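PDB 1VPK: DNA polymerase III, beta subunit from Thermotoga maritima, which probably forms a ring-shaped head-to-tail homodimer around DNA that tethers DNA polymerase and other proteins to the template and so confers processivity. Local coordinates for residues I137-T143 with P223-Y229; L145-M149 with A191-I195; N167-L173 with A201-L207; N53-C57 with K66-N70. One frame throughout, in Å; residues are numbered along the deposited sequence.

Contact 1: I137-T143 with P223-Y229; sequences ITFEVDT and PTITVRY
Two adjacent antiparallel strands, 137-142 and 224-229, run extended with axes 4.6 Å apart at closest and N-to-C directions at 151°. Pro-223 O accepts a hydrogen bond from Thr-143 N (2.9 Å), and a water links it to Asp-142 OD1. Asp-142 N-caps helix 143-153 at Leu-145 N. Thr-224 pairs with Asp-142, non-hydrogen-bonded, CA atoms 4.2 Å apart, the side chains diverging. Ile-225 pairs with Val-141: Ile-225 N to Val-141 O and Val-141 N to Ile-225 O are both 2.9 Å. Ile-225 CD1 packs 3.6 Å from Val-141 CG1. Thr-226 opposes Glu-140, non-hydrogen-bonded, CA atoms 4.5 Å apart. Val-227 pairs with Phe-139: Val-227 N to Phe-139 O is 3.0 Å, Phe-139 N to Val-227 O is 3.1 Å. Phe-139 takes chi1 p, and Val-227 CB lies 3.9 Å from its ring centroid, a CH-pi contact. Arg-228 opposes Thr-138, CA atoms 4.3 Å apart. A water joins Thr-138 OG1 to Arg-228 NH1, and Arg-228 NH2 reaches Ala-133 O. Tyr-229 closes the register: Ile-137 N to Tyr-229 O and Tyr-229 N to Ile-137 O, both 2.8 Å. Ile-137, Phe-139, Val-141, Ile-225, Val-227 and Tyr-229 share one face, Thr-138, Glu-140, Thr-226 and Arg-228 the other, in a sheet that also holds N-terminal-domain strands. Strand 137-142 is its edge within this chain; 233-237 flanks 224-229. Val-141 and Ile-225 pack on Leu-146 of helix 143-153.

Contact 2: L145-M149 with A191-I195; sequences LLEEM and AEEQI
Met-149 reaches across from the helix and lays its thioether along strand residues Ala-191 to Glu-193. This is helix-on-sheet packing in the central domain of the beta subunit. Helix 145-149 and strand 191-194 have axes 9.4 Å apart at closest, with N-to-C directions at 162°, so they run nearly antiparallel. Leu-145 and Met-149 lie one helical turn apart, tied by Met-149 N to Leu-145 O (3.0 Å), and both point toward the strand. The nearest CA atoms are those of Met-149 and Ala-191, 5.8 Å apart. On the strand, Ala-191 and Glu-193 point toward the helix and Glu-192 points away. Leu-145 (t, p) places CD2 4.2 Å from Ile-195 CG2 and CD1 3.9 Å from Glu-193 CD. Glu-193 OE2 is hydrogen-bonded to Tyr-368 OH, while its CG lies against Met-149 SD. Van der Waals packing makes the contact. Met-149, with chi1 m, chi2 t and chi3 p, sets SD 3.6 Å from Glu-193 CG and CE 4.2 Å from Ala-191 CB.

Contact 3: N167-L173 with A201-L207; sequences NGVFWEL and ASFLLSL
Asn-167 O accepts a hydrogen bond from Leu-207 N (2.9 Å). Strand 201-206 runs antiparallel to strand 168-173, axes 4.7 Å apart at closest, N-to-C directions at 158°. Gly-168 opposes Ser-206; its CA lies 3.0 Å from Leu-205 O, where a CB would clash. Val-169 pairs with Leu-205: Val-169 N to Leu-205 O is 2.8 Å, Leu-205 N to Val-169 O 3.1 Å. Phe-170 faces Leu-204, CD1 4.1 Å from Leu-204 CB, and stacks on Phe-252. Trp-171 (chi1 m) pairs with Phe-203 (chi1 p): Trp-171 N to Phe-203 O is 2.9 Å, Phe-203 N to Trp-171 O 3.1 Å. The Trp-171 five-membered ring and Phe-203 ring form an offset stack, centroids 4.6 Å apart, planes at 26°. Glu-172 opposes Ser-202 and bonds Tyr-255 OH. Leu-173 N to Ala-201 O is 2.7 Å, Ala-201 N to Leu-173 O 3.1 Å. Backbone bonds fix the two strands' register. Val-169, Trp-171, Leu-173, Phe-203 and Leu-205 share the apolar face packed by Met-210 and Phe-139; Phe-170 and Leu-204 lie on the other.

Contact 4: N53-C57 with K66-N70; sequences NFYIC and KATVN
Strands 53-57 and 66-68 are extended and antiparallel, with axes 4.7 Å apart at closest and N-to-C directions at 148°. Ile-56 and Ala-67 form a hydrogen-bonded pair: Ile-56 N to Ala-67 O and Ala-67 N to Ile-56 O are both 2.9 Å. Tyr-55 with Thr-68 and Cys-57 with Lys-66 are non-hydrogen-bonded pairs, CA atoms 4.7 and 4.6 Å apart. The register continues through Val-69 N to Phe-54 O (2.9 Å). Beyond it a water accepts from Phe-54 N (2.9 Å) and donates to Val-69 O (2.8 Å).

Tyr-55, Cys-57, Lys-66 and Thr-68 share one face. Tyr-55 (chi1 m) stands beside a fully extended Lys-66, all four chi angles t. Lys-66 NZ lies 4.5 Å from the Tyr-55 ring centroid and 9° off the normal, a cation-pi contact. Lys-66 CE adds a CH-pi contact at 3.9 Å from the same centroid. Cys-57 SG rests 3.7 Å from Lys-66 CG.

Ile-56 and Ala-67 point to the other face, toward helix 19-29. There Val-69 CG2 sits 3.6 Å from Ile-56 CD1 and 4.1 Å from the Phe-54 ring centroid, over its face. Phe-54 also meets Phe-47 edge-to-face. Together the strands make a beta hairpin in the N-terminal domain, with an apolar side turned to the core and a Tyr-Lys pair on the opposite face.

How the contacts relate
Contact 4 closes first along the chain, in the N-terminal domain; the other three follow in the central domain. Contact 1 spans contacts 2 and 3 in sequence, and the segments of 2 and 3 alternate. Centres of contacts 1, 2 and 3 lie 12 to 15 Å apart, and all three touch. Phe-139, Leu-146, Leu-173 and Ile-195 join them in one apolar core. Contacts 1 and 4 are 21 Å apart between centres, yet belong to the same eight-stranded sheet, which passes between domains. Strand 187-194 of contact 2 and both strands of contact 3 belong to one sheet that continues into C-terminal-domain strands. Such domain-spanning sheets are consistent with the continuous outer wall of a DNA-encircling ring.

Contact 1: I137-T143 with P223-Y229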
loop_
_atom_site.group_PDB
_atom_site.type_symbol
_atom_site.label_atom_id
_atom_site.label_comp_id
_atom_site.label_asym_id
_atom_site.label_seq_id
_atom_site.Cartn_x
_atom_site.Cartn_y
_atom_site.Cartn_z
ATOM N N ILE A 137 30.035 -4.110 -29.617
ATOM C CA ILE A 137 30.533 -4.973 -28.544
ATOM C C ILE A 137 29.319 -5.794 -28.124
ATOM O O ILE A 137 28.220 -5.250 -28.012
ATOM C CB ILE A 137 31.089 -4.060 -27.419
ATOM C CG1 ILE A 137 32.519 -3.672 -27.758
ATOM C CG2 ILE A 137 30.978 -4.675 -26.022
ATOM C CD1 ILE A 137 32.735 -2.161 -27.829
ATOM N N THR A 138 29.491 -7.097 -27.980
ATOM C CA THR A 138 28.392 -7.974 -27.597
ATOM C C THR A 138 28.801 -9.043 -26.573
ATOM O O THR A 138 29.978 -9.487 -26.527
ATOM C CB THR A 138 27.686 -8.605 -28.853
ATOM O OG1 THR A 138 26.515 -9.301 -28.442
ATOM C CG2 THR A 138 28.566 -9.543 -29.572
ATOM N N PHE A 139 27.851 -9.400 -25.710
ATOM C CA PHE A 139 28.035 -10.500 -24.764
ATOM C C PHE A 139 26.711 -11.121 -24.359
ATOM O O PHE A 139 25.663 -10.501 -24.459
ATOM C CB PHE A 139 28.837 -10.048 -23.533
ATOM C CG PHE A 139 28.184 -8.940 -22.768
ATOM C CD1 PHE A 139 28.401 -7.619 -23.123
ATOM C CD2 PHE A 139 27.338 -9.222 -21.682
ATOM C CE1 PHE A 139 27.773 -6.584 -22.431
ATOM C CE2 PHE A 139 26.695 -8.184 -20.983
ATOM C CZ PHE A 139 26.920 -6.871 -21.360
ATOM N N GLU A 140 26.759 -12.372 -23.954
ATOM C CA GLU A 140 25.611 -13.019 -23.342
ATOM C C GLU A 140 25.761 -12.962 -21.821
ATOM O O GLU A 140 26.875 -13.037 -21.317
ATOM C CB GLU A 140 25.506 -14.480 -23.802
ATOM C CG GLU A 140 24.786 -14.631 -25.149
ATOM C CD GLU A 140 24.233 -16.032 -25.387
ATOM O OE1 GLU A 140 24.881 -17.045 -25.004
ATOM O OE2 GLU A 140 23.145 -16.123 -25.991
ATOM N N VAL A 141 24.647 -12.811 -21.094
ATOM C CA VAL A 141 24.703 -12.976 -19.634
ATOM C C VAL A 141 23.514 -13.776 -19.095
ATOM O O VAL A 141 22.407 -13.729 -19.643
ATOM C CB VAL A 141 24.907 -11.586 -18.894
ATOM C CG1 VAL A 141 23.858 -10.645 -19.232
ATOM C CG2 VAL A 141 25.024 -11.769 -17.367
ATOM N N ASP A 142 23.771 -14.541 -18.035
ATOM C CA ASP A 142 22.727 -15.309 -17.344
ATOM C C ASP A 142 21.635 -14.295 -16.896
ATOM O O ASP A 142 21.912 -13.244 -16.361
ATOM C CB ASP A 142 23.376 -16.146 -16.203
ATOM C CG ASP A 142 22.356 -16.881 -15.317
ATOM O OD1 ASP A 142 21.537 -16.203 -14.643
ATOM O OD2 ASP A 142 22.393 -18.146 -15.288
ATOM N N THR A 143 20.385 -14.595 -17.229
ATOM C CA THR A 143 19.285 -13.688 -17.015
ATOM C C THR A 143 19.109 -13.341 -15.544
ATOM O O THR A 143 19.030 -12.171 -15.196
ATOM C CB THR A 143 18.017 -14.331 -17.568
ATOM O OG1 THR A 143 18.293 -14.768 -18.904
ATOM C CG2 THR A 143 16.895 -13.380 -17.592
ATOM N N PRO A 223 17.121 -18.584 -20.195
ATOM C CA PRO A 223 18.300 -18.728 -19.291
ATOM C C PRO A 223 19.373 -17.635 -19.402
ATOM O O PRO A 223 20.009 -17.267 -18.409
ATOM C CB PRO A 223 18.886 -20.099 -19.691
ATOM C CG PRO A 223 17.796 -20.796 -20.339
ATOM C CD PRO A 223 17.009 -19.754 -21.081
ATOM N N THR A 224 19.584 -17.143 -20.610
ATOM C CA THR A 224 20.518 -16.051 -20.841
ATOM C C THR A 224 19.915 -15.011 -21.763
ATOM O O THR A 224 18.950 -15.286 -22.459
ATOM C CB THR A 224 21.786 -16.548 -21.512
ATOM O OG1 THR A 224 21.449 -17.135 -22.768
ATOM C CG2 THR A 224 22.453 -17.577 -20.684
ATOM N N ILE A 225 20.481 -13.812 -21.747
ATOM C CA ILE A 225 20.063 -12.719 -22.644
ATOM C C ILE A 225 21.302 -12.111 -23.330
ATOM O O ILE A 225 22.430 -12.246 -22.835
ATOM C CB ILE A 225 19.319 -11.585 -21.913
ATOM C CG1 ILE A 225 20.172 -10.945 -20.819
ATOM C CG2 ILE A 225 18.000 -12.069 -21.346
ATOM C CD1 ILE A 225 21.041 -9.802 -21.332
ATOM N N THR A 226 21.084 -11.438 -24.459
ATOM C CA THR A 226 22.176 -10.825 -25.218
ATOM C C THR A 226 22.154 -9.311 -25.122
ATOM O O THR A 226 21.104 -8.697 -25.225
ATOM C CB THR A 226 22.091 -11.187 -26.720
ATOM O OG1 THR A 226 22.128 -12.607 -26.860
ATOM C CG2 THR A 226 23.253 -10.576 -27.481
ATOM N N VAL A 227 23.346 -8.725 -24.977
ATOM C CA VAL A 227 23.525 -7.272 -24.905
ATOM C C VAL A 227 24.476 -6.877 -26.001
ATOM O O VAL A 227 25.494 -7.508 -26.150
ATOM C CB VAL A 227 24.155 -6.865 -23.579
ATOM C CG1 VAL A 227 24.495 -5.361 -23.558
ATOM C CG2 VAL A 227 23.209 -7.279 -22.398
ATOM N N ARG A 228 24.152 -5.842 -26.746
ATOM C CA ARG A 228 25.045 -5.291 -27.786
ATOM C C ARG A 228 25.103 -3.774 -27.697
ATOM O O ARG A 228 24.063 -3.095 -27.554
ATOM C CB ARG A 228 24.592 -5.682 -29.194
ATOM C CG ARG A 228 25.636 -5.350 -30.302
ATOM C CD ARG A 228 25.242 -5.971 -31.660
ATOM N NE ARG A 228 23.926 -5.512 -32.095
ATOM C CZ ARG A 228 22.775 -6.177 -31.937
ATOM N NH1 ARG A 228 22.730 -7.361 -31.324
ATOM N NH2 ARG A 228 21.632 -5.627 -32.360
ATOM N N TYR A 229 26.309 -3.244 -27.792
ATOM C CA TYR A 229 26.534 -1.826 -27.689
ATOM C C TYR A 229 27.256 -1.354 -28.929
ATOM O O TYR A 229 28.308 -1.916 -29.280
ATOM C CB TYR A 229 27.368 -1.556 -26.439
ATOM C CG TYR A 229 27.907 -0.137 -26.286
ATOM C CD1 TYR A 229 27.069 0.932 -26.265
ATOM C CD2 TYR A 229 29.281 0.108 -26.115
ATOM C CE1 TYR A 229 27.545 2.239 -26.126
ATOM C CE2 TYR A 229 29.775 1.435 -25.947
ATOM C CZ TYR A 229 28.875 2.485 -25.946
ATOM O OH TYR A 229 29.275 3.805 -25.805
HETATM O O HOH W 1 24.868 -9.583 -30.643
HETATM O O HOH W 2 18.997 -17.373 -15.868
#

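Contact 2: L145-M149 with A191-I195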
loop_
_atom_site.group_PDB
_atom_site.type_symbol
_atom_site.label_atom_id
_atom_site.label_comp_id
_atom_site.label_asym_id
_atom_site.label_seq_id
_atom_site.Cartn_x
_atom_site.Cartn_y
_atom_site.Cartn_z
ATOM N N LEU A 145 21.296 -13.690 -13.084
ATOM C CA LEU A 145 22.451 -12.945 -12.586
ATOM C C LEU A 145 22.328 -11.458 -12.863
ATOM O O LEU A 145 22.571 -10.622 -12.008
ATOM C CB LEU A 145 23.716 -13.449 -13.275
ATOM C CG LEU A 145 25.044 -12.922 -12.722
ATOM C CD1 LEU A 145 25.209 -13.414 -11.297
ATOM C CD2 LEU A 145 26.182 -13.454 -13.569
ATOM N N LEU A 146 21.996 -11.120 -14.096
ATOM C CA LEU A 146 21.873 -9.708 -14.460
ATOM C C LEU A 146 20.713 -9.044 -13.708
ATOM O O LEU A 146 20.844 -7.928 -13.258
ATOM C CB LEU A 146 21.704 -9.553 -15.955
ATOM C CG LEU A 146 21.631 -8.099 -16.449
ATOM C CD1 LEU A 146 22.908 -7.340 -16.145
ATOM C CD2 LEU A 146 21.305 -8.090 -17.958
ATOM N N GLU A 147 19.600 -9.755 -13.547
ATOM C CA GLU A 147 18.470 -9.253 -12.757
ATOM C C GLU A 147 18.884 -8.860 -11.363
ATOM O O GLU A 147 18.573 -7.774 -10.899
ATOM C CB GLU A 147 17.353 -10.298 -12.639
ATOM C CG GLU A 147 16.034 -9.706 -12.133
ATOM C CD GLU A 147 15.814 -9.793 -10.599
ATOM O OE1 GLU A 147 16.479 -10.602 -9.900
ATOM O OE2 GLU A 147 14.924 -9.064 -10.076
ATOM N N GLU A 148 19.582 -9.784 -10.700
ATOM C CA GLU A 148 20.141 -9.577 -9.361
ATOM C C GLU A 148 21.092 -8.385 -9.273
ATOM O O GLU A 148 20.988 -7.557 -8.358
ATOM C CB GLU A 148 20.821 -10.877 -8.893
ATOM C CG GLU A 148 21.705 -10.760 -7.667
ATOM C CD GLU A 148 22.245 -12.147 -7.195
ATOM O OE1 GLU A 148 22.256 -13.104 -8.025
ATOM O OE2 GLU A 148 22.637 -12.267 -5.999
ATOM N N MET A 149 22.007 -8.282 -10.222
ATOM C CA MET A 149 22.902 -7.161 -10.255
ATOM C C MET A 149 22.119 -5.856 -10.388
ATOM O O MET A 149 22.417 -4.895 -9.690
ATOM C CB MET A 149 23.877 -7.289 -11.416
ATOM C CG MET A 149 24.825 -8.518 -11.346
ATOM S SD MET A 149 26.001 -8.499 -12.700
ATOM C CE MET A 149 26.967 -7.085 -12.227
ATOM N N ALA A 191 27.846 -3.207 -8.092
ATOM C CA ALA A 191 27.747 -4.662 -8.216
ATOM C C ALA A 191 28.697 -5.088 -9.346
ATOM O O ALA A 191 28.736 -4.438 -10.415
ATOM C CB ALA A 191 26.270 -5.074 -8.576
ATOM N N GLU A 192 29.435 -6.167 -9.128
ATOM C CA GLU A 192 30.367 -6.676 -10.125
ATOM C C GLU A 192 30.332 -8.207 -10.143
ATOM O O GLU A 192 30.354 -8.856 -9.082
ATOM C CB GLU A 192 31.765 -6.184 -9.775
ATOM C CG GLU A 192 32.869 -6.607 -10.696
ATOM C CD GLU A 192 34.188 -5.985 -10.281
ATOM O OE1 GLU A 192 34.398 -4.805 -10.636
ATOM O OE2 GLU A 192 34.981 -6.663 -9.604
ATOM N N GLU A 193 30.295 -8.795 -11.336
ATOM C CA GLU A 193 30.275 -10.255 -11.448
ATOM C C GLU A 193 31.076 -10.697 -12.652
ATOM O O GLU A 193 31.077 -10.047 -13.722
ATOM C CB GLU A 193 28.837 -10.768 -11.652
ATOM C CG GLU A 193 27.895 -10.560 -10.463
ATOM C CD GLU A 193 28.078 -11.585 -9.393
ATOM O OE1 GLU A 193 28.885 -12.508 -9.595
ATOM O OE2 GLU A 193 27.405 -11.471 -8.347
ATOM N N GLN A 194 31.670 -11.859 -12.491
ATOM C CA GLN A 194 32.321 -12.532 -13.573
ATOM C C GLN A 194 31.279 -13.008 -14.562
ATOM O O GLN A 194 30.232 -13.560 -14.188
ATOM C CB GLN A 194 33.136 -13.706 -13.040
ATOM C CG GLN A 194 33.968 -14.329 -14.129
ATOM C CD GLN A 194 34.973 -15.315 -13.658
ATOM O OE1 GLN A 194 35.507 -15.230 -12.535
ATOM N NE2 GLN A 194 35.291 -16.258 -14.541
ATOM N N ILE A 195 31.542 -12.737 -15.834
ATOM C CA ILE A 195 30.683 -13.180 -16.927
ATOM C C ILE A 195 31.626 -13.612 -18.051
ATOM O O ILE A 195 32.849 -13.590 -17.861
ATOM C CB ILE A 195 29.751 -12.087 -17.411
ATOM C CG1 ILE A 195 30.523 -10.888 -17.993
ATOM C CG2 ILE A 195 28.787 -11.637 -16.274
ATOM C CD1 ILE A 195 29.620 -9.974 -18.769
#

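Contact 3: N167-L173 with A201-L207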
loop_
_atom_site.group_PDB
_atom_site.type_symbol
_atom_site.label_atom_id
_atom_site.label_comp_id
_atom_site.label_asym_id
_atom_site.label_seq_id
_atom_site.Cartn_x
_atom_site.Cartn_y
_atom_site.Cartn_z
ATOM N N ASN A 167 20.968 9.996 -13.206
ATOM C CA ASN A 167 19.639 9.457 -13.424
ATOM C C ASN A 167 19.734 8.200 -14.314
ATOM O O ASN A 167 19.298 8.186 -15.482
ATOM C CB ASN A 167 18.756 10.530 -14.089
ATOM C CG ASN A 167 17.300 10.074 -14.278
ATOM O OD1 ASN A 167 16.782 10.126 -15.371
ATOM N ND2 ASN A 167 16.659 9.596 -13.187
ATOM N N GLY A 168 20.344 7.157 -13.760
ATOM C CA GLY A 168 20.632 5.965 -14.532
ATOM C C GLY A 168 21.623 5.055 -13.859
ATOM O O GLY A 168 22.013 5.261 -12.694
ATOM N N VAL A 169 22.016 4.024 -14.599
ATOM C CA VAL A 169 22.974 3.047 -14.139
ATOM C C VAL A 169 24.086 2.961 -15.168
ATOM O O VAL A 169 23.844 2.892 -16.375
ATOM C CB VAL A 169 22.366 1.643 -13.971
ATOM C CG1 VAL A 169 23.446 0.622 -13.471
ATOM C CG2 VAL A 169 21.165 1.661 -13.036
ATOM N N PHE A 170 25.302 2.967 -14.646
ATOM C CA PHE A 170 26.512 2.962 -15.444
ATOM C C PHE A 170 26.991 1.530 -15.575
ATOM O O PHE A 170 27.105 0.800 -14.580
ATOM C CB PHE A 170 27.563 3.882 -14.779
ATOM C CG PHE A 170 28.770 4.173 -15.648
ATOM C CD1 PHE A 170 28.633 4.808 -16.878
ATOM C CD2 PHE A 170 30.051 3.838 -15.211
ATOM C CE1 PHE A 170 29.743 5.068 -17.659
ATOM C CE2 PHE A 170 31.170 4.097 -16.011
ATOM C CZ PHE A 170 31.010 4.713 -17.217
ATOM N N TRP A 171 27.286 1.130 -16.806
ATOM C CA TRP A 171 27.766 -0.205 -17.101
ATOM C C TRP A 171 29.233 -0.124 -17.475
ATOM O O TRP A 171 29.580 0.644 -18.359
ATOM C CB TRP A 171 27.004 -0.809 -18.285
ATOM C CG TRP A 171 25.535 -0.999 -18.100
ATOM C CD1 TRP A 171 24.629 -0.069 -17.693
ATOM C CD2 TRP A 171 24.785 -2.184 -18.412
ATOM N NE1 TRP A 171 23.354 -0.625 -17.669
ATOM C CE2 TRP A 171 23.433 -1.923 -18.105
ATOM C CE3 TRP A 171 25.131 -3.448 -18.907
ATOM C CZ2 TRP A 171 22.423 -2.879 -18.300
ATOM C CZ3 TRP A 171 24.145 -4.406 -19.040
ATOM C CH2 TRP A 171 22.799 -4.107 -18.761
ATOM N N GLU A 172 30.075 -0.955 -16.837
ATOM C CA GLU A 172 31.470 -1.109 -17.210
ATOM C C GLU A 172 31.787 -2.547 -17.522
ATOM O O GLU A 172 31.649 -3.444 -16.656
ATOM C CB GLU A 172 32.393 -0.687 -16.080
ATOM C CG GLU A 172 32.370 0.784 -15.789
ATOM C CD GLU A 172 33.253 1.099 -14.590
ATOM O OE1 GLU A 172 34.389 0.623 -14.538
ATOM O OE2 GLU A 172 32.784 1.786 -13.680
ATOM N N LEU A 173 32.201 -2.779 -18.759
ATOM C CA LEU A 173 32.654 -4.102 -19.183
ATOM C C LEU A 173 34.179 -4.182 -19.309
ATOM O O LEU A 173 34.837 -3.318 -19.910
ATOM C CB LEU A 173 32.055 -4.538 -20.547
ATOM C CG LEU A 173 30.618 -4.989 -20.705
ATOM C CD1 LEU A 173 30.362 -6.245 -19.869
ATOM C CD2 LEU A 173 29.649 -3.873 -20.332
ATOM N N ALA A 201 34.366 -1.759 -22.576
ATOM C CA ALA A 201 33.348 -0.781 -22.940
ATOM C C ALA A 201 32.691 -0.235 -21.707
ATOM O O ALA A 201 32.691 -0.881 -20.655
ATOM C CB ALA A 201 32.293 -1.415 -23.855
ATOM N N SER A 202 32.108 0.956 -21.832
ATOM C CA SER A 202 31.257 1.519 -20.772
ATOM C C SER A 202 30.237 2.496 -21.369
ATOM O O SER A 202 30.463 3.053 -22.447
ATOM C CB SER A 202 32.118 2.201 -19.695
ATOM O OG SER A 202 32.667 3.395 -20.211
ATOM N N PHE A 203 29.098 2.646 -20.680
ATOM C CA PHE A 203 28.011 3.498 -21.116
ATOM C C PHE A 203 27.036 3.742 -19.945
ATOM O O PHE A 203 26.943 2.948 -19.014
ATOM C CB PHE A 203 27.275 2.861 -22.293
ATOM C CG PHE A 203 26.874 1.409 -22.078
ATOM C CD1 PHE A 203 25.667 1.086 -21.439
ATOM C CD2 PHE A 203 27.700 0.372 -22.552
ATOM C CE1 PHE A 203 25.296 -0.233 -21.245
ATOM C CE2 PHE A 203 27.330 -0.958 -22.383
ATOM C CZ PHE A 203 26.147 -1.271 -21.721
ATOM N N LEU A 204 26.292 4.837 -20.031
ATOM C CA LEU A 204 25.254 5.157 -19.064
ATOM C C LEU A 204 23.882 4.932 -19.714
ATOM O O LEU A 204 23.621 5.423 -20.803
ATOM C CB LEU A 204 25.406 6.606 -18.652
ATOM C CG LEU A 204 24.432 7.190 -17.631
ATOM C CD1 LEU A 204 24.475 6.526 -16.306
ATOM C CD2 LEU A 204 24.670 8.688 -17.493
ATOM N N LEU A 205 23.040 4.139 -19.071
ATOM C CA LEU A 205 21.644 4.040 -19.474
ATOM C C LEU A 205 20.794 4.754 -18.427
ATOM O O LEU A 205 21.082 4.683 -17.205
ATOM C CB LEU A 205 21.223 2.574 -19.621
ATOM C CG LEU A 205 21.944 1.717 -20.684
ATOM C CD1 LEU A 205 21.431 0.300 -20.612
ATOM C CD2 LEU A 205 21.820 2.288 -22.123
ATOM N N SER A 206 19.766 5.448 -18.903
ATOM C CA SER A 206 18.861 6.256 -18.069
ATOM C C SER A 206 18.102 5.366 -17.102
ATOM O O SER A 206 17.973 4.145 -17.319
ATOM C CB SER A 206 17.848 7.058 -18.919
ATOM O OG SER A 206 16.755 6.232 -19.388
ATOM N N LEU A 207 17.576 5.970 -16.039
ATOM C CA LEU A 207 16.806 5.213 -15.080
ATOM C C LEU A 207 15.555 4.626 -15.727
ATOM O O LEU A 207 15.237 3.458 -15.482
ATOM C CB LEU A 207 16.444 6.084 -13.884
ATOM C CG LEU A 207 15.682 5.422 -12.729
ATOM C CD1 LEU A 207 16.370 4.168 -12.241
ATOM C CD2 LEU A 207 15.557 6.433 -11.642
#

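Contact 4: N53-C57 with K66-N70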
loop_
_atom_site.group_PDB
_atom_site.type_symbol
_atom_site.label_atom_id
_atom_site.label_comp_id
_atom_site.label_asym_id
_atom_site.label_seq_id
_atom_site.Cartn_x
_atom_site.Cartn_y
_atom_site.Cartn_z
ATOM N N ASN A 53 2.917 -12.327 -39.009
ATOM C CA ASN A 53 3.647 -11.908 -37.832
ATOM C C ASN A 53 2.813 -10.827 -37.120
ATOM O O ASN A 53 2.092 -10.038 -37.771
ATOM C CB ASN A 53 4.986 -11.334 -38.236
ATOM C CG ASN A 53 5.797 -12.277 -39.069
ATOM O OD1 ASN A 53 6.427 -13.193 -38.541
ATOM N ND2 ASN A 53 5.798 -12.054 -40.392
ATOM N N PHE A 54 2.811 -10.894 -35.802
ATOM C CA PHE A 54 2.100 -9.970 -34.942
ATOM C C PHE A 54 3.153 -9.430 -33.982
ATOM O O PHE A 54 3.811 -10.208 -33.252
ATOM C CB PHE A 54 0.935 -10.693 -34.225
ATOM C CG PHE A 54 0.222 -9.870 -33.157
ATOM C CD1 PHE A 54 0.123 -8.450 -33.217
ATOM C CD2 PHE A 54 -0.390 -10.508 -32.106
ATOM C CE1 PHE A 54 -0.531 -7.737 -32.193
ATOM C CE2 PHE A 54 -1.054 -9.795 -31.117
ATOM C CZ PHE A 54 -1.092 -8.403 -31.158
ATOM N N TYR A 55 3.392 -8.124 -34.061
ATOM C CA TYR A 55 4.307 -7.405 -33.144
ATOM C C TYR A 55 3.524 -6.390 -32.284
ATOM O O TYR A 55 2.573 -5.703 -32.766
ATOM C CB TYR A 55 5.346 -6.595 -33.925
ATOM C CG TYR A 55 6.098 -7.382 -34.935
ATOM C CD1 TYR A 55 7.132 -8.196 -34.553
ATOM C CD2 TYR A 55 5.773 -7.313 -36.281
ATOM C CE1 TYR A 55 7.814 -8.938 -35.477
ATOM C CE2 TYR A 55 6.469 -8.046 -37.209
ATOM C CZ TYR A 55 7.475 -8.860 -36.792
ATOM O OH TYR A 55 8.185 -9.594 -37.693
ATOM N N ILE A 56 3.931 -6.313 -31.025
ATOM C CA ILE A 56 3.521 -5.235 -30.120
ATOM C C ILE A 56 4.781 -4.401 -29.788
ATOM O O ILE A 56 5.818 -4.978 -29.381
ATOM C CB ILE A 56 2.952 -5.807 -28.848
ATOM C CG1 ILE A 56 1.603 -6.506 -29.164
ATOM C CG2 ILE A 56 2.789 -4.734 -27.782
ATOM C CD1 ILE A 56 1.073 -7.393 -28.012
ATOM N N CYS A 57 4.691 -3.078 -29.996
ATOM C CA CYS A 57 5.817 -2.159 -29.719
ATOM C C CYS A 57 5.449 -1.025 -28.756
ATOM O O CYS A 57 4.274 -0.626 -28.634
ATOM C CB CYS A 57 6.342 -1.549 -31.000
ATOM S SG CYS A 57 6.813 -2.754 -32.271
ATOM N N LYS A 66 10.337 -3.978 -29.259
ATOM C CA LYS A 66 9.595 -4.663 -30.316
ATOM C C LYS A 66 9.481 -6.123 -29.854
ATOM O O LYS A 66 10.484 -6.849 -29.792
ATOM C CB LYS A 66 10.349 -4.567 -31.641
ATOM C CG LYS A 66 9.578 -5.112 -32.846
ATOM C CD LYS A 66 10.371 -5.032 -34.152
ATOM C CE LYS A 66 9.479 -5.368 -35.317
ATOM N NZ LYS A 66 10.143 -5.250 -36.669
ATOM N N ALA A 67 8.259 -6.510 -29.476
ATOM C CA ALA A 67 7.942 -7.830 -28.985
ATOM C C ALA A 67 7.209 -8.620 -30.068
ATOM O O ALA A 67 6.146 -8.191 -30.606
ATOM C CB ALA A 67 7.083 -7.688 -27.750
ATOM N N THR A 68 7.768 -9.777 -30.412
ATOM C CA THR A 68 7.107 -10.689 -31.333
ATOM C C THR A 68 6.126 -11.566 -30.517
ATOM O O THR A 68 6.513 -12.177 -29.516
ATOM C CB THR A 68 8.141 -11.469 -32.111
ATOM O OG1 THR A 68 8.938 -10.530 -32.849
ATOM C CG2 THR A 68 7.504 -12.431 -33.100
ATOM N N VAL A 69 4.846 -11.541 -30.912
ATOM C CA VAL A 69 3.806 -12.278 -30.211
ATOM C C VAL A 69 3.658 -13.645 -30.895
ATOM O O VAL A 69 3.493 -13.754 -32.125
ATOM C CB VAL A 69 2.476 -11.512 -30.202
ATOM C CG1 VAL A 69 1.456 -12.191 -29.273
ATOM C CG2 VAL A 69 2.698 -10.093 -29.722
ATOM N N ASN A 70 3.789 -14.686 -30.110
ATOM C CA ASN A 70 3.610 -16.052 -30.626
ATOM C C ASN A 70 2.150 -16.444 -30.548
ATOM O O ASN A 70 1.676 -16.841 -29.503
ATOM C CB ASN A 70 4.458 -17.001 -29.826
ATOM C CG ASN A 70 5.906 -16.684 -29.960
ATOM O OD1 ASN A 70 6.403 -16.561 -31.100
ATOM N ND2 ASN A 70 6.612 -16.522 -28.815
HETATM O O HOH W 3 4.272 -13.148 -34.716
#